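Uncharacterized conserved (Bdellovibrio bacteriovorus, PDB 7O21) probably acts as a peptidoglycan LD-carboxypeptidase of the YkuD family, editing the cell wall in a way linked to the curved shape of this predatory bacterium. Local coordinates at residues Asp72-Gly78 / Thr145-Cys151; Phe197-Trp201 / Lys212-Tyr217; Pro89-Tyr93 / Val255-Gln260; Phe94-Arg98 / Ile166-Glu170. One frame throughout, in Å; residues are numbered along the deposited sequence.

Interaction 1 (Asp72-Gly78 / Thr145-Cys151); sequences DIGKMGG and TRGSRGC
T145, R149 and M76 give up the most surface here, yet it is largely their backbones that bind. T145 offers its carbonyl O to K75 N at 3.0 Å, the donor tilted from the carbonyl plane, while its methyl CG2 lies 3.5 Å from D72 OD2, and the T145 and K75 side chains lie side by side, pointing the same way. M76 is held through both its backbone N and its O: the N donates to G147 O, and the O accepts from R149 N at 2.8 Å, a bond bent to 134°. With CG beside its own backbone N (chi1 -71°), M76 brings that atom to 3.1 Å from R146 O. R149 runs out extended, its NH2 held by K87 O. Between these points G74 fits where a side chain could not, its N bonded to C151 O at 2.9 Å and its O receiving G150 N at 3.0 Å. The type II turn S148-C151, which ends at C151, the predicted nucleophile, packs against the loop after strand 62-73; the C151 side chain touches W134 and H136, the predicted proton donor/acceptor. Pairing continues from D72 to V153, so strand 152-153 lies between strands 62-73 and 134-136.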
# COMPACT_ATOMS: atom_id res chain seq x y z
N ASP A 72 -24.05 8.41 6.68
CA ASP A 72 -24.66 7.88 5.48
C ASP A 72 -23.57 7.58 4.47
O ASP A 72 -22.39 7.85 4.71
CB ASP A 72 -25.70 8.86 4.91
CG ASP A 72 -26.91 8.15 4.29
OD1 ASP A 72 -26.79 7.00 3.82
OD2 ASP A 72 -27.99 8.78 4.27
N ILE A 73 -23.96 6.98 3.35
CA ILE A 73 -23.04 6.64 2.28
C ILE A 73 -23.25 7.59 1.11
O ILE A 73 -24.39 7.88 0.73
CB ILE A 73 -23.24 5.18 1.83
CG1 ILE A 73 -23.09 4.24 3.02
CG2 ILE A 73 -22.27 4.85 0.70
CD1 ILE A 73 -21.69 4.16 3.61
N GLY A 74 -22.15 8.07 0.54
CA GLY A 74 -22.25 8.93 -0.62
C GLY A 74 -22.81 8.18 -1.82
O GLY A 74 -22.58 6.99 -2.00
N LYS A 75 -23.55 8.92 -2.65
CA LYS A 75 -24.24 8.33 -3.78
C LYS A 75 -23.83 8.91 -5.13
O LYS A 75 -24.36 8.47 -6.16
CB LYS A 75 -25.76 8.50 -3.61
CG LYS A 75 -26.36 7.68 -2.50
CD LYS A 75 -27.87 7.78 -2.53
CE LYS A 75 -28.53 6.70 -1.67
NZ LYS A 75 -29.33 7.30 -0.56
N MET A 76 -22.89 9.85 -5.17
CA MET A 76 -22.62 10.62 -6.37
C MET A 76 -21.55 9.95 -7.23
O MET A 76 -20.65 9.27 -6.73
CB MET A 76 -22.15 12.03 -6.00
CG MET A 76 -23.25 12.90 -5.43
SD MET A 76 -24.53 13.25 -6.65
CE MET A 76 -23.64 14.33 -7.76
N GLY A 77 -21.67 10.15 -8.54
CA GLY A 77 -20.66 9.68 -9.48
C GLY A 77 -20.48 8.18 -9.50
O GLY A 77 -19.37 7.70 -9.77
N GLY A 78 -21.53 7.42 -9.23
CA GLY A 78 -21.44 5.97 -9.21
C GLY A 78 -21.34 5.34 -10.58
O GLY A 78 -22.34 4.91 -11.15
N THR A 145 -25.49 12.31 1.61
CA THR A 145 -25.44 11.49 0.40
C THR A 145 -24.86 12.23 -0.80
O THR A 145 -24.68 11.61 -1.85
CB THR A 145 -26.84 10.97 0.07
OG1 THR A 145 -27.78 12.04 0.22
CG2 THR A 145 -27.23 9.86 1.04
N ARG A 146 -24.54 13.52 -0.66
CA ARG A 146 -23.82 14.16 -1.75
C ARG A 146 -22.38 13.65 -1.89
O ARG A 146 -21.74 13.95 -2.91
CB ARG A 146 -23.85 15.68 -1.62
CG ARG A 146 -23.50 16.38 -2.92
CD ARG A 146 -23.76 17.87 -2.84
NE ARG A 146 -25.19 18.20 -2.81
CZ ARG A 146 -25.65 19.43 -2.96
NH1 ARG A 146 -24.80 20.43 -3.14
NH2 ARG A 146 -26.95 19.68 -2.92
N GLY A 147 -21.88 12.89 -0.93
CA GLY A 147 -20.55 12.31 -1.06
C GLY A 147 -20.42 11.41 -2.27
O GLY A 147 -21.40 10.94 -2.86
N SER A 148 -19.17 11.14 -2.64
CA SER A 148 -18.90 10.26 -3.76
C SER A 148 -19.29 8.84 -3.40
O SER A 148 -19.26 8.44 -2.23
CB SER A 148 -17.41 10.32 -4.13
OG SER A 148 -17.00 9.20 -4.89
N ARG A 149 -19.65 8.07 -4.42
CA ARG A 149 -20.27 6.77 -4.21
C ARG A 149 -19.42 5.90 -3.31
O ARG A 149 -18.23 5.68 -3.57
CB ARG A 149 -20.50 6.08 -5.56
CG ARG A 149 -21.35 4.82 -5.44
CD ARG A 149 -21.47 4.08 -6.76
NE ARG A 149 -22.44 2.99 -6.66
CZ ARG A 149 -23.18 2.54 -7.67
NH1 ARG A 149 -23.07 3.08 -8.87
NH2 ARG A 149 -24.04 1.55 -7.46
N GLY A 150 -20.03 5.40 -2.24
CA GLY A 150 -19.40 4.45 -1.37
C GLY A 150 -18.65 5.03 -0.18
O GLY A 150 -18.28 4.28 0.73
N CYS A 151 -18.40 6.34 -0.17
CA CYS A 151 -17.73 6.96 0.97
C CYS A 151 -18.66 7.01 2.17
O CYS A 151 -19.88 7.13 2.03
CB CYS A 151 -17.31 8.37 0.61
SG CYS A 151 -15.79 8.36 -0.39

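Interaction 2 (Phe197-Trp201 / Lys212-Tyr217); sequences FVESW and KYQTFY
F216 is the hub of this aromatic cluster, touched on a face by W201 and at its edge by F197 and S200. W201 CB stands 3.8 Å from the F216 ring centroid, only 14° off the normal, a CH-pi contact, and the indole follows with its edge toward the same ring in an edge-to-face pair, the planes 74° apart. F216 in turn presents its own edge to the face of F197 in an offset edge-to-face arrangement, F216 CD1 lying 3.7 Å from F197 CE1. The indole N-H is spent on Y217: W201 NE1 donates to Y217 OH at 2.9 Å, nearly straight and close to the ring plane, which fixes how the indole is rotated. With CG anti to the backbone N (chi1 166°), W201 can send its ring off the helix toward both F216 and Y217. A water lies 2.9 Å from S200 OG and makes a weak bond to K212 NZ.

A second shell sets these groups in place. Y217 OH also bonds E296, and Y213 OH bonds W231, while the type I turn Q214-Y217 swings F216 and Y217 back toward the first helix. Within the NTF2-like domain, helix 184-206 and the end of helix 210-214 are thereby joined beside strand 290-300, where W201 touches I293 and E296, with helix 228-241 packed against Y213 and Y217.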
# COMPACT_ATOMS: atom_id res chain seq x y z
N PHE A 197 -11.34 -21.81 16.89
CA PHE A 197 -10.80 -22.03 15.55
C PHE A 197 -9.36 -21.52 15.46
O PHE A 197 -8.46 -22.25 15.03
CB PHE A 197 -11.69 -21.34 14.50
CG PHE A 197 -11.13 -21.37 13.09
CD1 PHE A 197 -11.37 -22.45 12.23
CD2 PHE A 197 -10.37 -20.31 12.61
CE1 PHE A 197 -10.86 -22.45 10.94
CE2 PHE A 197 -9.87 -20.32 11.33
CZ PHE A 197 -10.11 -21.39 10.49
N VAL A 198 -9.12 -20.29 15.90
CA VAL A 198 -7.77 -19.74 15.87
C VAL A 198 -6.82 -20.59 16.71
O VAL A 198 -5.67 -20.83 16.32
CB VAL A 198 -7.77 -18.27 16.33
CG1 VAL A 198 -6.33 -17.75 16.44
CG2 VAL A 198 -8.58 -17.41 15.36
N GLU A 199 -7.27 -21.03 17.89
CA GLU A 199 -6.39 -21.81 18.75
C GLU A 199 -6.08 -23.16 18.14
O GLU A 199 -4.96 -23.68 18.28
CB GLU A 199 -6.99 -21.95 20.15
CG GLU A 199 -6.31 -22.98 21.04
CD GLU A 199 -4.90 -22.59 21.43
OE1 GLU A 199 -4.50 -21.42 21.20
OE2 GLU A 199 -4.19 -23.46 21.97
N SER A 200 -7.06 -23.77 17.48
CA SER A 200 -6.83 -25.03 16.79
C SER A 200 -5.76 -24.88 15.70
O SER A 200 -4.89 -25.76 15.55
CB SER A 200 -8.15 -25.55 16.21
OG SER A 200 -8.01 -26.87 15.71
N TRP A 201 -5.84 -23.80 14.93
CA TRP A 201 -4.83 -23.51 13.92
C TRP A 201 -3.48 -23.29 14.58
O TRP A 201 -2.47 -23.89 14.18
CB TRP A 201 -5.27 -22.28 13.12
CG TRP A 201 -4.19 -21.65 12.28
CD1 TRP A 201 -3.77 -22.05 11.05
CD2 TRP A 201 -3.46 -20.45 12.58
NE1 TRP A 201 -2.78 -21.21 10.58
CE2 TRP A 201 -2.58 -20.21 11.50
CE3 TRP A 201 -3.45 -19.57 13.67
CZ2 TRP A 201 -1.70 -19.13 11.48
CZ3 TRP A 201 -2.58 -18.50 13.65
CH2 TRP A 201 -1.71 -18.28 12.56
N LYS A 212 -2.93 -31.84 9.97
CA LYS A 212 -3.95 -30.99 10.59
C LYS A 212 -3.82 -29.55 10.10
O LYS A 212 -4.81 -28.92 9.71
CB LYS A 212 -3.85 -31.07 12.11
CG LYS A 212 -4.95 -30.29 12.84
CD LYS A 212 -6.33 -30.80 12.51
CE LYS A 212 -7.41 -30.04 13.27
NZ LYS A 212 -7.30 -30.16 14.75
N TYR A 213 -2.60 -29.02 10.10
CA TYR A 213 -2.38 -27.63 9.70
C TYR A 213 -2.92 -27.37 8.29
O TYR A 213 -3.55 -26.33 8.04
CB TYR A 213 -0.89 -27.34 9.79
CG TYR A 213 -0.41 -25.99 9.31
CD1 TYR A 213 -0.46 -24.88 10.14
CD2 TYR A 213 0.16 -25.85 8.06
CE1 TYR A 213 0.03 -23.65 9.72
CE2 TYR A 213 0.65 -24.64 7.63
CZ TYR A 213 0.58 -23.55 8.46
OH TYR A 213 1.08 -22.35 8.03
N GLN A 214 -2.68 -28.30 7.36
CA GLN A 214 -3.12 -28.11 5.98
C GLN A 214 -4.63 -27.92 5.87
O GLN A 214 -5.09 -27.22 4.96
CB GLN A 214 -2.72 -29.31 5.12
CG GLN A 214 -1.27 -29.33 4.69
CD GLN A 214 -0.97 -30.52 3.78
OE1 GLN A 214 -1.73 -31.47 3.72
NE2 GLN A 214 0.15 -30.45 3.07
N THR A 215 -5.41 -28.53 6.77
CA THR A 215 -6.86 -28.45 6.65
C THR A 215 -7.37 -27.02 6.82
O THR A 215 -8.52 -26.74 6.48
CB THR A 215 -7.59 -29.35 7.67
OG1 THR A 215 -7.33 -28.91 9.00
CG2 THR A 215 -7.19 -30.83 7.50
N PHE A 216 -6.54 -26.13 7.35
CA PHE A 216 -6.96 -24.75 7.58
C PHE A 216 -6.81 -23.86 6.35
O PHE A 216 -7.24 -22.70 6.40
CB PHE A 216 -6.18 -24.14 8.74
CG PHE A 216 -6.54 -24.70 10.07
CD1 PHE A 216 -7.58 -24.18 10.80
CD2 PHE A 216 -5.83 -25.78 10.60
CE1 PHE A 216 -7.92 -24.71 12.04
CE2 PHE A 216 -6.16 -26.30 11.84
CZ PHE A 216 -7.21 -25.78 12.55
N TYR A 217 -6.23 -24.37 5.26
CA TYR A 217 -5.82 -23.55 4.12
C TYR A 217 -6.61 -23.90 2.87
O TYR A 217 -6.82 -25.08 2.56
CB TYR A 217 -4.31 -23.68 3.85
CG TYR A 217 -3.53 -22.99 4.94
CD1 TYR A 217 -3.31 -23.62 6.16
CD2 TYR A 217 -3.08 -21.69 4.78
CE1 TYR A 217 -2.62 -22.98 7.18
CE2 TYR A 217 -2.39 -21.05 5.79
CZ TYR A 217 -2.16 -21.70 6.98
OH TYR A 217 -1.51 -21.05 8.01
O HOH W 1 -8.68 -29.12 17.40

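Interaction 3 (Pro89-Tyr93 / Val255-Gln260); sequences PEGIY and VQHNDQ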
# COMPACT_ATOMS: atom_id res chain seq x y z
N PRO A 89 -19.65 -0.66 -1.89
CA PRO A 89 -18.83 -1.70 -1.25
C PRO A 89 -19.07 -1.79 0.25
O PRO A 89 -19.33 -0.80 0.94
CB PRO A 89 -17.40 -1.26 -1.55
CG PRO A 89 -17.51 -0.45 -2.79
CD PRO A 89 -18.82 0.28 -2.67
N GLU A 90 -18.99 -3.02 0.76
CA GLU A 90 -18.98 -3.28 2.18
C GLU A 90 -17.78 -4.15 2.49
O GLU A 90 -17.33 -4.93 1.64
CB GLU A 90 -20.30 -3.92 2.67
CG GLU A 90 -20.56 -5.32 2.15
CD GLU A 90 -21.87 -5.91 2.68
OE1 GLU A 90 -22.27 -5.58 3.81
OE2 GLU A 90 -22.49 -6.72 1.96
N GLY A 91 -17.23 -4.01 3.69
CA GLY A 91 -16.08 -4.81 4.03
C GLY A 91 -15.41 -4.36 5.31
O GLY A 91 -15.95 -3.56 6.09
N ILE A 92 -14.21 -4.90 5.50
CA ILE A 92 -13.46 -4.82 6.74
C ILE A 92 -12.19 -4.06 6.41
O ILE A 92 -11.28 -4.62 5.79
CB ILE A 92 -13.13 -6.22 7.28
CG1 ILE A 92 -14.40 -7.07 7.47
CG2 ILE A 92 -12.37 -6.13 8.59
CD1 ILE A 92 -14.12 -8.57 7.60
N TYR A 93 -12.12 -2.79 6.81
CA TYR A 93 -11.05 -1.89 6.38
C TYR A 93 -10.32 -1.29 7.57
O TYR A 93 -10.68 -1.49 8.72
CB TYR A 93 -11.62 -0.78 5.48
CG TYR A 93 -12.30 -1.39 4.28
CD1 TYR A 93 -11.54 -1.97 3.28
CD2 TYR A 93 -13.68 -1.48 4.21
CE1 TYR A 93 -12.14 -2.59 2.21
CE2 TYR A 93 -14.29 -2.09 3.14
CZ TYR A 93 -13.51 -2.65 2.14
OH TYR A 93 -14.11 -3.28 1.08
N VAL A 255 -12.96 -10.34 13.27
CA VAL A 255 -14.14 -9.83 12.58
C VAL A 255 -14.63 -10.93 11.65
O VAL A 255 -13.86 -11.49 10.87
CB VAL A 255 -13.83 -8.56 11.78
CG1 VAL A 255 -15.09 -8.05 11.09
CG2 VAL A 255 -13.31 -7.49 12.72
N GLN A 256 -15.93 -11.22 11.71
CA GLN A 256 -16.54 -12.22 10.84
C GLN A 256 -17.82 -11.62 10.28
O GLN A 256 -18.76 -11.37 11.02
CB GLN A 256 -16.86 -13.50 11.62
CG GLN A 256 -16.94 -14.74 10.73
CD GLN A 256 -18.19 -14.77 9.88
OE1 GLN A 256 -18.13 -14.66 8.64
NE2 GLN A 256 -19.33 -14.93 10.53
N HIS A 257 -17.84 -11.39 8.97
CA HIS A 257 -18.98 -10.77 8.32
C HIS A 257 -19.18 -11.40 6.95
O HIS A 257 -18.22 -11.55 6.18
CB HIS A 257 -18.77 -9.26 8.20
CG HIS A 257 -19.91 -8.53 7.58
ND1 HIS A 257 -19.87 -8.04 6.29
CD2 HIS A 257 -21.14 -8.24 8.06
CE1 HIS A 257 -21.02 -7.46 6.01
NE2 HIS A 257 -21.81 -7.58 7.06
N ASN A 258 -20.43 -11.76 6.63
CA ASN A 258 -20.77 -12.40 5.34
C ASN A 258 -19.89 -13.64 5.19
O ASN A 258 -19.87 -14.50 6.08
CB ASN A 258 -20.68 -11.40 4.19
CG ASN A 258 -21.86 -10.44 4.14
OD1 ASN A 258 -22.91 -10.72 4.71
ND2 ASN A 258 -21.69 -9.32 3.46
N ASP A 259 -19.15 -13.77 4.10
CA ASP A 259 -18.30 -14.93 3.88
C ASP A 259 -16.92 -14.80 4.51
O ASP A 259 -16.13 -15.75 4.44
CB ASP A 259 -18.14 -15.15 2.37
CG ASP A 259 -17.63 -13.90 1.63
OD1 ASP A 259 -17.98 -12.75 2.01
OD2 ASP A 259 -16.86 -14.07 0.66
N GLN A 260 -16.60 -13.67 5.13
CA GLN A 260 -15.22 -13.29 5.45
C GLN A 260 -14.91 -13.46 6.93
O GLN A 260 -15.76 -13.23 7.80
CB GLN A 260 -14.99 -11.83 5.07
CG GLN A 260 -15.02 -11.58 3.58
CD GLN A 260 -14.98 -10.11 3.23
OE1 GLN A 260 -14.87 -9.25 4.12
NE2 GLN A 260 -15.09 -9.81 1.95
O HOH W 2 -15.12 -6.67 1.20
O HOH W 3 -24.09 -6.63 5.57
O HOH W 4 -13.62 -6.93 3.51
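I92 and V255 face each other from two strands whose CA atoms come no nearer than 7.7 Å, too far apart for their backbones to pair. Segment 255-260 leaves its strand through a type II' turn, H257-Q260, closed by H257 N to Q260 O and Q260 N to H257 O, whereas 89-93 runs from a loop into strand 91-99. What spans the gap is side chain and water. I92 CD1 meets V255 CG1 tip to tip at 3.7 Å, and the Q260 chain slides past I92 in the opposing direction. One water donates to Q260 OE1 at 2.7 Å and accepts from I92 N; a second, accepting from Q260 NE2, lies 2.8 Å from E90 O, so both ends of the Q260 amide reach the backbone of 90-92.

E90 makes the polar contacts. Its CG sits between its own N and carbonyl carbon (chi1 67°), and the extended chain then crosses H257 and N258 at about a right angle. OE1 approaches the edge of the imidazole, 3.2 Å from H257 CE1, and shares a water with H257 NE2; it is also bonded to D177 N. OE2 accepts a weak bond from N258 ND2 at 3.1 Å. F176 stacks on the H257 ring. This water-bridged contact is part of the interface between the YkuD catalytic domain and a hairpin of the NTF2-like domain.

Interaction 4 (Phe94-Arg98 / Ile166-Glu170); sequences FLQER and IKLGE. With EDO (1,2-ethanediol), chain K.
L95 and I166 set their side chains at about a right angle, with L95 CD1 3.8 Å from I166 CG1 and the branch CG2 of I166 close behind. L95 places CG beside its backbone N (chi1 -61°), which brings the end of the chain nearer to I166 than its CB direction alone would. Against the next residues of strand 91-99, L168 of the loop works differently: its CB lies 3.5 Å from Q96 O, while its methyls rest against the E97-R98 peptide, CD1 lying 4.0 Å from R98 CB. F94, in the conformer described, tentatively turns a ring edge to E170 O. The one direct hydrogen bond is between backbones: G169 N donates to L95 O at 2.8 Å, in the carbonyl plane. A water bridges weakly from R98 NH1 to I166 O. The E170 side chain starts away from the strand, and its OE2 accepts from a 1,2-ethanediol, probably from the crystallisation liquor.

F114 and I44 also touch L95 and I166. The loop before strand 172-176 thus packs on strand 91-99 of the YkuD catalytic domain through mixed chemistry: an apolar pair beside a backbone hydrogen bond, with the aliphatic L168 laid across the neighbouring peptides.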
# COMPACT_ATOMS: atom_id res chain seq x y z
N PHE A 94 -9.23 -0.59 7.27
CA PHE A 94 -8.39 0.12 8.27
C PHE A 94 -8.20 1.56 7.75
O PHE A 94 -8.10 1.75 6.55
CB PHE A 94 -7.04 -0.58 8.46
CG PHE A 94 -7.08 -1.93 9.16
CD1 PHE A 94 -7.45 -3.08 8.50
CD2 PHE A 94 -6.77 -2.04 10.51
CE1 PHE A 94 -7.53 -4.30 9.17
CE2 PHE A 94 -6.85 -3.25 11.18
CZ PHE A 94 -7.22 -4.38 10.49
N LEU A 95 -8.23 2.54 8.63
CA LEU A 95 -8.00 3.93 8.25
C LEU A 95 -6.50 4.21 8.14
O LEU A 95 -5.73 3.81 9.02
CB LEU A 95 -8.64 4.85 9.28
CG LEU A 95 -10.16 4.62 9.34
CD1 LEU A 95 -10.73 5.08 10.67
CD2 LEU A 95 -10.85 5.31 8.17
N GLN A 96 -6.12 4.89 7.07
CA GLN A 96 -4.68 5.05 6.75
C GLN A 96 -4.13 6.46 6.93
O GLN A 96 -3.09 6.57 7.51
CB GLN A 96 -4.46 4.58 5.31
CG GLN A 96 -4.79 3.12 5.07
CD GLN A 96 -4.26 2.62 3.75
OE1 GLN A 96 -4.58 3.13 2.69
NE2 GLN A 96 -3.39 1.62 3.80
N GLU A 97 -4.70 7.46 6.26
CA GLU A 97 -4.16 8.81 6.29
C GLU A 97 -5.25 9.80 6.64
O GLU A 97 -6.43 9.58 6.37
CB GLU A 97 -3.62 9.22 4.91
CG GLU A 97 -2.47 8.37 4.39
CD GLU A 97 -2.07 8.76 2.97
OE1 GLU A 97 -2.15 9.96 2.63
OE2 GLU A 97 -1.70 7.86 2.19
N ARG A 98 -4.84 10.91 7.24
CA ARG A 98 -5.72 12.01 7.58
C ARG A 98 -5.43 13.18 6.65
O ARG A 98 -4.27 13.56 6.44
CB ARG A 98 -5.48 12.41 9.04
CG ARG A 98 -6.27 13.62 9.54
CD ARG A 98 -5.87 13.93 10.98
NE ARG A 98 -6.27 15.27 11.39
CZ ARG A 98 -6.65 15.60 12.62
NH1 ARG A 98 -6.68 14.68 13.57
NH2 ARG A 98 -7.00 16.85 12.90
N ILE A 166 -9.06 7.81 16.23
CA ILE A 166 -8.49 7.17 15.05
C ILE A 166 -6.97 7.19 15.14
O ILE A 166 -6.36 8.27 15.22
CB ILE A 166 -9.00 7.82 13.76
CG1 ILE A 166 -10.48 7.52 13.57
CG2 ILE A 166 -8.19 7.32 12.56
CD1 ILE A 166 -11.13 8.40 12.53
N LYS A 167 -6.38 6.01 15.12
CA LYS A 167 -4.93 5.84 15.06
C LYS A 167 -4.61 5.48 13.62
O LYS A 167 -5.03 4.43 13.12
CB LYS A 167 -4.52 4.74 16.03
CG LYS A 167 -3.03 4.52 16.17
CD LYS A 167 -2.82 3.54 17.34
CE LYS A 167 -1.41 3.47 17.82
NZ LYS A 167 -1.38 2.51 18.94
N LEU A 168 -3.88 6.36 12.93
CA LEU A 168 -3.63 6.15 11.52
C LEU A 168 -2.85 4.87 11.30
O LEU A 168 -1.89 4.57 12.03
CB LEU A 168 -2.86 7.34 10.94
CG LEU A 168 -3.63 8.65 10.94
CD1 LEU A 168 -2.77 9.72 10.28
CD2 LEU A 168 -4.96 8.49 10.22
N GLY A 169 -3.27 4.09 10.31
CA GLY A 169 -2.67 2.82 10.02
C GLY A 169 -3.19 1.67 10.86
O GLY A 169 -2.84 0.51 10.57
N GLU A 170 -4.01 1.93 11.86
CA GLU A 170 -4.39 0.89 12.81
C GLU A 170 -5.89 0.76 13.05
O GLU A 170 -6.39 -0.36 13.19
CB GLU A 170 -3.67 1.09 14.15
CG GLU A 170 -2.15 1.16 14.04
CD GLU A 170 -1.52 -0.12 13.55
OE1 GLU A 170 -2.15 -1.19 13.66
OE2 GLU A 170 -0.37 -0.05 13.06
C1 EDO K . 3.76 -2.49 14.11
O1 EDO K . 4.13 -1.46 15.03
C2 EDO K . 2.25 -2.45 13.92
O2 EDO K . 1.88 -1.18 13.36
O HOH W 5 -6.89 11.29 14.04

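Reading from the N terminus, strand 62-73 opens interaction 1, which closes only at 145-151, just ahead of strand 152-153. Before that closure strand 91-99 has begun, its start serving interaction 3 and its continuation interaction 4, so the loop of interaction 1 crosses those of both. Interaction 4 closes next, at 166-170, wholly within the catalytic domain, bringing the loop before strand 172-176 onto strand 91-99 of its mixed sheet. Interaction 2 then forms a short local loop between helices 184-206 and 210-214 in the NTF2-like domain, about 28 Å from interaction 1 by nearest atoms. Last to close is interaction 3, at 255-260; its long loop encloses interactions 2 and 4 and ties the two domains together.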